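Local coordinates for Nop domain-containing protein (Archaeoglobus fulgidus, PDB 1NT2), which forms a core protein complex with fibrillarin in archaeal box C/D ribonucleoprotein particles and probably binds the guide RNA, at residues R2-F7 with A28-P33; F21-L26 with A231-F236. All blocks are in the same frame, centred on the assembly; numbering follows the deposited sequence.

Both contacts lie on the same side of the chain's centre, with their own centres about 14 Å apart, and their segments alternate along the sequence: 2-7, 21-26, 28-33, 231-236. Helix 21-27 connects them, since it supplies one partner of interaction 2 and runs directly into the loop 28-33 of interaction 1. The two also touch, through a probable hydrogen bond from Ser24 OG to Trp6 O and through Phe25 packing on Trp6. Interaction 1 thus joins the N-terminal strand 3-4 to this loop, while interaction 2 sets the same helix against the far later helix 217-236. Residues of both contacts pack on the fibrillarin chain, consistent with their lying at the surface where the two proteins meet.

Interaction 1: residues R2-F7 with A28-P33; sequences RYNLWF and AENPSP
Asn30, in the loop that follows helix 21-27, lays its side-chain amide along the backbone of strand 3-4 and makes the close-packed part of this contact. With CG beside its own backbone N (chi1 -78°), the amide reaches both the backbone N-H and the backbone carbonyl of Asn4. Asn4 N donates to a lone pair of Asn30 OD1 in the carbonyl plane, a 3.3 Å bond that is nearly straight at 170°. Asn30 ND2 returns a weak, strongly bent bond to Asn4 O at 2.8 Å. The same oxygen also takes a CA-H...O contact from Ala28 CA at 3.2 Å. Asn30 OD1 lies at the edge of the Tyr3 ring, 3.6 Å from Tyr3 CD2; Phe36 packs edge-to-face with this ring. Asn30 O is weakly hydrogen-bonded to Ser121 OG of the fibrillarin chain. An alanine in place of Asn30 would probably leave both backbone groups of Asn4 without these partners and loosen the loop from the strand.

The looser side is at the exposed Arg2. Its extended chain carries NH2 to a salt bridge with Glu29 OE1 at 2.8 Å, the guanidinium and carboxylate planes lying 63° apart. Acting as both acceptor and donor, the Asn30 amide meets Asn4 much as a peptide group of an adjoining strand would, though with one weak bond, and the ion pair adds a charged link on the exposed side.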
loop_
_atom_site.group_PDB
_atom_site.type_symbol
_atom_site.label_atom_id
_atom_site.label_comp_id
_atom_site.label_asym_id
_atom_site.label_seq_id
_atom_site.Cartn_x
_atom_site.Cartn_y
_atom_site.Cartn_z
ATOM N N ARG B 2 17.466 48.344 -2.640
ATOM C CA ARG B 2 18.064 47.431 -3.610
ATOM C C ARG B 2 17.049 46.995 -4.659
ATOM O O ARG B 2 16.008 46.419 -4.337
ATOM C CB ARG B 2 18.626 46.184 -2.910
ATOM C CG ARG B 2 19.026 45.069 -3.881
ATOM C CD ARG B 2 19.324 43.747 -3.175
ATOM N NE ARG B 2 19.235 42.622 -4.110
ATOM C CZ ARG B 2 19.340 41.337 -3.773
ATOM N NH1 ARG B 2 19.547 40.983 -2.510
ATOM N NH2 ARG B 2 19.216 40.400 -4.706
ATOM N N TYR B 3 17.355 47.276 -5.919
ATOM C CA TYR B 3 16.477 46.878 -7.008
ATOM C C TYR B 3 17.265 45.957 -7.932
ATOM O O TYR B 3 18.435 46.201 -8.206
ATOM C CB TYR B 3 15.969 48.107 -7.765
ATOM C CG TYR B 3 14.871 48.866 -7.047
ATOM C CD1 TYR B 3 15.057 50.191 -6.635
ATOM C CD2 TYR B 3 13.632 48.277 -6.819
ATOM C CE1 TYR B 3 14.031 50.906 -6.022
ATOM C CE2 TYR B 3 12.600 48.981 -6.210
ATOM C CZ TYR B 3 12.800 50.295 -5.816
ATOM O OH TYR B 3 11.757 50.991 -5.241
ATOM N N ASN B 4 16.624 44.888 -8.392
ATOM C CA ASN B 4 17.285 43.925 -9.261
ATOM C C ASN B 4 16.798 44.019 -10.701
ATOM O O ASN B 4 15.817 43.387 -11.072
ATOM C CB ASN B 4 17.063 42.496 -8.745
ATOM C CG ASN B 4 17.483 42.313 -7.290
ATOM O OD1 ASN B 4 16.649 42.339 -6.380
ATOM N ND2 ASN B 4 18.785 42.127 -7.067
ATOM N N LEU B 5 17.484 44.811 -11.513
ATOM C CA LEU B 5 17.105 44.947 -12.909
ATOM C C LEU B 5 17.987 44.006 -13.721
ATOM O O LEU B 5 19.030 43.570 -13.241
ATOM C CB LEU B 5 17.291 46.391 -13.356
ATOM C CG LEU B 5 16.779 47.434 -12.354
ATOM C CD1 LEU B 5 16.758 48.795 -13.041
ATOM C CD2 LEU B 5 15.388 47.066 -11.833
ATOM N N TRP B 6 17.580 43.695 -14.947
ATOM C CA TRP B 6 18.334 42.765 -15.782
ATOM C C TRP B 6 19.794 43.093 -16.079
ATOM O O TRP B 6 20.552 42.202 -16.465
ATOM C CB TRP B 6 17.606 42.511 -17.104
ATOM C CG TRP B 6 17.596 43.656 -18.085
ATOM C CD1 TRP B 6 16.663 44.656 -18.180
ATOM C CD2 TRP B 6 18.529 43.877 -19.149
ATOM N NE1 TRP B 6 16.955 45.477 -19.241
ATOM C CE2 TRP B 6 18.095 45.023 -19.853
ATOM C CE3 TRP B 6 19.687 43.216 -19.579
ATOM C CZ2 TRP B 6 18.779 45.523 -20.963
ATOM C CZ3 TRP B 6 20.365 43.710 -20.681
ATOM C CH2 TRP B 6 19.907 44.854 -21.363
ATOM N N PHE B 7 20.196 44.354 -15.916
ATOM C CA PHE B 7 21.589 44.732 -16.175
ATOM C C PHE B 7 22.393 44.938 -14.899
ATOM O O PHE B 7 23.614 44.792 -14.904
ATOM C CB PHE B 7 21.687 45.994 -17.057
ATOM C CG PHE B 7 20.687 47.066 -16.719
ATOM C CD1 PHE B 7 19.423 47.074 -17.317
ATOM C CD2 PHE B 7 20.996 48.054 -15.792
ATOM C CE1 PHE B 7 18.481 48.052 -16.991
ATOM C CE2 PHE B 7 20.065 49.036 -15.461
ATOM C CZ PHE B 7 18.803 49.036 -16.060
ATOM N N ALA B 28 16.497 39.018 -11.879
ATOM C CA ALA B 28 15.697 40.235 -11.724
ATOM C C ALA B 28 14.514 40.060 -10.763
ATOM O O ALA B 28 13.351 40.226 -11.149
ATOM C CB ALA B 28 15.198 40.699 -13.073
ATOM N N GLU B 29 14.841 39.751 -9.507
ATOM C CA GLU B 29 13.877 39.529 -8.420
ATOM C C GLU B 29 13.450 40.826 -7.706
ATOM O O GLU B 29 14.256 41.498 -7.051
ATOM C CB GLU B 29 14.468 38.534 -7.381
ATOM C CG GLU B 29 15.854 38.940 -6.755
ATOM C CD GLU B 29 16.402 37.970 -5.668
ATOM O OE1 GLU B 29 17.571 38.164 -5.239
ATOM O OE2 GLU B 29 15.677 37.032 -5.241
ATOM N N ASN B 30 12.177 41.171 -7.848
ATOM C CA ASN B 30 11.630 42.357 -7.210
ATOM C C ASN B 30 10.228 41.951 -6.821
ATOM O O ASN B 30 9.460 41.530 -7.673
ATOM C CB ASN B 30 11.601 43.522 -8.195
ATOM C CG ASN B 30 12.961 44.166 -8.377
ATOM O OD1 ASN B 30 13.487 44.786 -7.460
ATOM N ND2 ASN B 30 13.536 44.021 -9.560
ATOM N N PRO B 31 9.876 42.055 -5.527
ATOM C CA PRO B 31 8.553 41.682 -5.012
ATOM C C PRO B 31 7.488 42.767 -5.009
ATOM O O PRO B 31 6.460 42.631 -4.346
ATOM C CB PRO B 31 8.873 41.229 -3.601
ATOM C CG PRO B 31 9.856 42.274 -3.197
ATOM C CD PRO B 31 10.787 42.358 -4.409
ATOM N N SER B 32 7.712 43.840 -5.745
ATOM C CA SER B 32 6.737 44.910 -5.746
ATOM C C SER B 32 6.982 45.853 -6.909
ATOM O O SER B 32 8.122 46.255 -7.156
ATOM C CB SER B 32 6.835 45.671 -4.419
ATOM O OG SER B 32 5.969 46.792 -4.384
ATOM N N PRO B 33 5.913 46.232 -7.631
ATOM C CA PRO B 33 6.012 47.137 -8.777
ATOM C C PRO B 33 7.173 48.117 -8.615
ATOM O O PRO B 33 7.414 48.609 -7.512
ATOM C CB PRO B 33 4.659 47.835 -8.763
ATOM C CG PRO B 33 3.744 46.746 -8.337
ATOM C CD PRO B 33 4.507 46.075 -7.213
#

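Interaction 2: residues F21-L26 with A231-F236; sequences FEESFL and AKIDYF
Helix 21-27 meets the C-terminal end of helix 217-236; the axes of segments 21-26 and 231-236 approach to 9.6 Å, with 137° between their N-to-C directions. At its start Phe21 faces another part of the fold and packs on Ile53 of helix 50-71. Glu23 gives the first touch, through its aliphatic part: CG lies 4.2 Å from Ile233 CG2, the two side chains crossing obliquely. Next in the helix, Ser24 turns away from the partner, and Phe25 packs on Trp6 and on Ile123 of the fibrillarin chain.

Leu26 supplies most of this helix's share of the contact. Its CG stands beside the backbone N (chi1 -60°), so that the branched end is directed at the other helix. Both methyls lie against the base of Phe236, CD2 coming within 3.3 Å of Phe236 CB, while CD1 also reaches over the backbone at Ile233 CA. Nearer the main chain, Leu26 CB lies 4.0 Å from Ile233 CG1. The Lys232 chain passes the end of segment 21-26: its bend at chi3 (-64°) sets Lys232 CD 3.0 Å from Leu26 O, and NZ makes a weak 3.3 Å hydrogen bond to the same oxygen. Phe112 of the fibrillarin chain covers Leu26 as well, and Leu111 of that chain packs on Phe236.

The join is therefore chiefly apolar, a leucine held among the side chains of one helix face, with a single weak polar link; the positive charge of Lys232 would probably interact favourably with the partial negative charge at the C-terminal end of helix 21-27.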
loop_
_atom_site.group_PDB
_atom_site.type_symbol
_atom_site.label_atom_id
_atom_site.label_comp_id
_atom_site.label_asym_id
_atom_site.label_seq_id
_atom_site.Cartn_x
_atom_site.Cartn_y
_atom_site.Cartn_z
ATOM N N PHE B 21 24.733 39.290 -17.891
ATOM C CA PHE B 21 23.413 39.905 -17.834
ATOM C C PHE B 21 22.454 38.734 -17.814
ATOM O O PHE B 21 21.341 38.820 -17.295
ATOM C CB PHE B 21 23.159 40.758 -19.078
ATOM C CG PHE B 21 24.032 41.969 -19.161
ATOM C CD1 PHE B 21 24.287 42.567 -20.380
ATOM C CD2 PHE B 21 24.611 42.507 -18.014
ATOM C CE1 PHE B 21 25.106 43.675 -20.461
ATOM C CE2 PHE B 21 25.431 43.616 -18.083
ATOM C CZ PHE B 21 25.680 44.200 -19.308
ATOM N N GLU B 22 22.914 37.631 -18.393
ATOM C CA GLU B 22 22.134 36.417 -18.440
ATOM C C GLU B 22 21.797 36.005 -17.018
ATOM O O GLU B 22 20.686 35.545 -16.743
ATOM C CB GLU B 22 22.930 35.316 -19.132
ATOM C CG GLU B 22 23.238 35.627 -20.585
ATOM C CD GLU B 22 23.928 34.478 -21.302
ATOM O OE1 GLU B 22 24.159 34.600 -22.525
ATOM O OE2 GLU B 22 24.238 33.456 -20.647
ATOM N N GLU B 23 22.747 36.186 -16.106
ATOM C CA GLU B 23 22.519 35.810 -14.722
ATOM C C GLU B 23 21.487 36.704 -14.067
ATOM O O GLU B 23 20.441 36.216 -13.648
ATOM C CB GLU B 23 23.821 35.843 -13.928
ATOM C CG GLU B 23 23.987 34.636 -13.017
ATOM C CD GLU B 23 25.231 34.715 -12.171
ATOM O OE1 GLU B 23 25.315 35.654 -11.350
ATOM O OE2 GLU B 23 26.120 33.846 -12.327
ATOM N N SER B 24 21.768 38.002 -13.982
ATOM C CA SER B 24 20.833 38.950 -13.364
ATOM C C SER B 24 19.496 38.972 -14.091
ATOM O O SER B 24 18.487 39.420 -13.545
ATOM C CB SER B 24 21.416 40.362 -13.354
ATOM O OG SER B 24 21.751 40.775 -14.667
ATOM N N PHE B 25 19.502 38.504 -15.333
ATOM C CA PHE B 25 18.288 38.444 -16.125
ATOM C C PHE B 25 17.394 37.445 -15.420
ATOM O O PHE B 25 16.201 37.666 -15.244
ATOM C CB PHE B 25 18.601 37.929 -17.527
ATOM C CG PHE B 25 17.444 38.021 -18.475
ATOM C CD1 PHE B 25 17.068 39.248 -19.012
ATOM C CD2 PHE B 25 16.717 36.885 -18.816
ATOM C CE1 PHE B 25 15.987 39.348 -19.874
ATOM C CE2 PHE B 25 15.632 36.972 -19.677
ATOM C CZ PHE B 25 15.267 38.208 -20.209
ATOM N N LEU B 26 18.007 36.333 -15.027
ATOM C CA LEU B 26 17.331 35.249 -14.323
ATOM C C LEU B 26 17.168 35.637 -12.861
ATOM O O LEU B 26 16.384 35.027 -12.127
ATOM C CB LEU B 26 18.165 33.967 -14.426
ATOM C CG LEU B 26 18.409 33.457 -15.853
ATOM C CD1 LEU B 26 19.457 32.351 -15.861
ATOM C CD2 LEU B 26 17.093 32.965 -16.437
ATOM N N ALA B 231 17.339 27.428 -8.742
ATOM C CA ALA B 231 16.642 26.546 -9.666
ATOM C C ALA B 231 16.499 27.169 -11.052
ATOM O O ALA B 231 16.681 26.491 -12.062
ATOM C CB ALA B 231 15.264 26.206 -9.104
ATOM N N LYS B 232 16.166 28.458 -11.098
ATOM C CA LYS B 232 15.995 29.145 -12.378
ATOM C C LYS B 232 17.328 29.351 -13.071
ATOM O O LYS B 232 17.472 29.128 -14.277
ATOM C CB LYS B 232 15.334 30.499 -12.179
ATOM C CG LYS B 232 15.101 31.237 -13.472
ATOM C CD LYS B 232 14.769 32.699 -13.222
ATOM C CE LYS B 232 13.449 32.885 -12.467
ATOM N NZ LYS B 232 13.136 34.334 -12.307
ATOM N N ILE B 233 18.309 29.783 -12.297
ATOM C CA ILE B 233 19.619 30.017 -12.856
ATOM C C ILE B 233 20.247 28.721 -13.360
ATOM O O ILE B 233 20.969 28.734 -14.345
ATOM C CB ILE B 233 20.514 30.710 -11.825
ATOM C CG1 ILE B 233 19.793 31.971 -11.329
ATOM C CG2 ILE B 233 21.866 31.057 -12.450
ATOM C CD1 ILE B 233 20.569 32.799 -10.364
ATOM N N ASP B 234 19.967 27.602 -12.700
ATOM C CA ASP B 234 20.501 26.313 -13.136
ATOM C C ASP B 234 19.939 25.950 -14.511
ATOM O O ASP B 234 20.672 25.611 -15.450
ATOM C CB ASP B 234 20.088 25.208 -12.166
ATOM C CG ASP B 234 20.896 25.209 -10.902
ATOM O OD1 ASP B 234 22.139 25.180 -11.006
ATOM O OD2 ASP B 234 20.294 25.225 -9.807
ATOM N N TYR B 235 18.615 26.025 -14.594
ATOM C CA TYR B 235 17.834 25.693 -15.778
ATOM C C TYR B 235 18.049 26.585 -17.013
ATOM O O TYR B 235 17.895 26.124 -18.142
ATOM C CB TYR B 235 16.354 25.682 -15.362
ATOM C CG TYR B 235 15.371 25.183 -16.394
ATOM C CD1 TYR B 235 14.199 25.893 -16.654
ATOM C CD2 TYR B 235 15.603 24.011 -17.106
ATOM C CE1 TYR B 235 13.283 25.457 -17.601
ATOM C CE2 TYR B 235 14.689 23.562 -18.057
ATOM C CZ TYR B 235 13.530 24.293 -18.303
ATOM O OH TYR B 235 12.632 23.890 -19.266
ATOM N N PHE B 236 18.415 27.847 -16.811
ATOM C CA PHE B 236 18.605 28.758 -17.939
ATOM C C PHE B 236 20.048 29.170 -18.211
ATOM O O PHE B 236 20.384 29.600 -19.324
ATOM C CB PHE B 236 17.765 30.009 -17.724
ATOM C CG PHE B 236 16.297 29.741 -17.691
ATOM C CD1 PHE B 236 15.641 29.288 -18.825
ATOM C CD2 PHE B 236 15.568 29.921 -16.523
ATOM C CE1 PHE B 236 14.272 29.013 -18.799
ATOM C CE2 PHE B 236 14.203 29.652 -16.482
ATOM C CZ PHE B 236 13.553 29.196 -17.624
#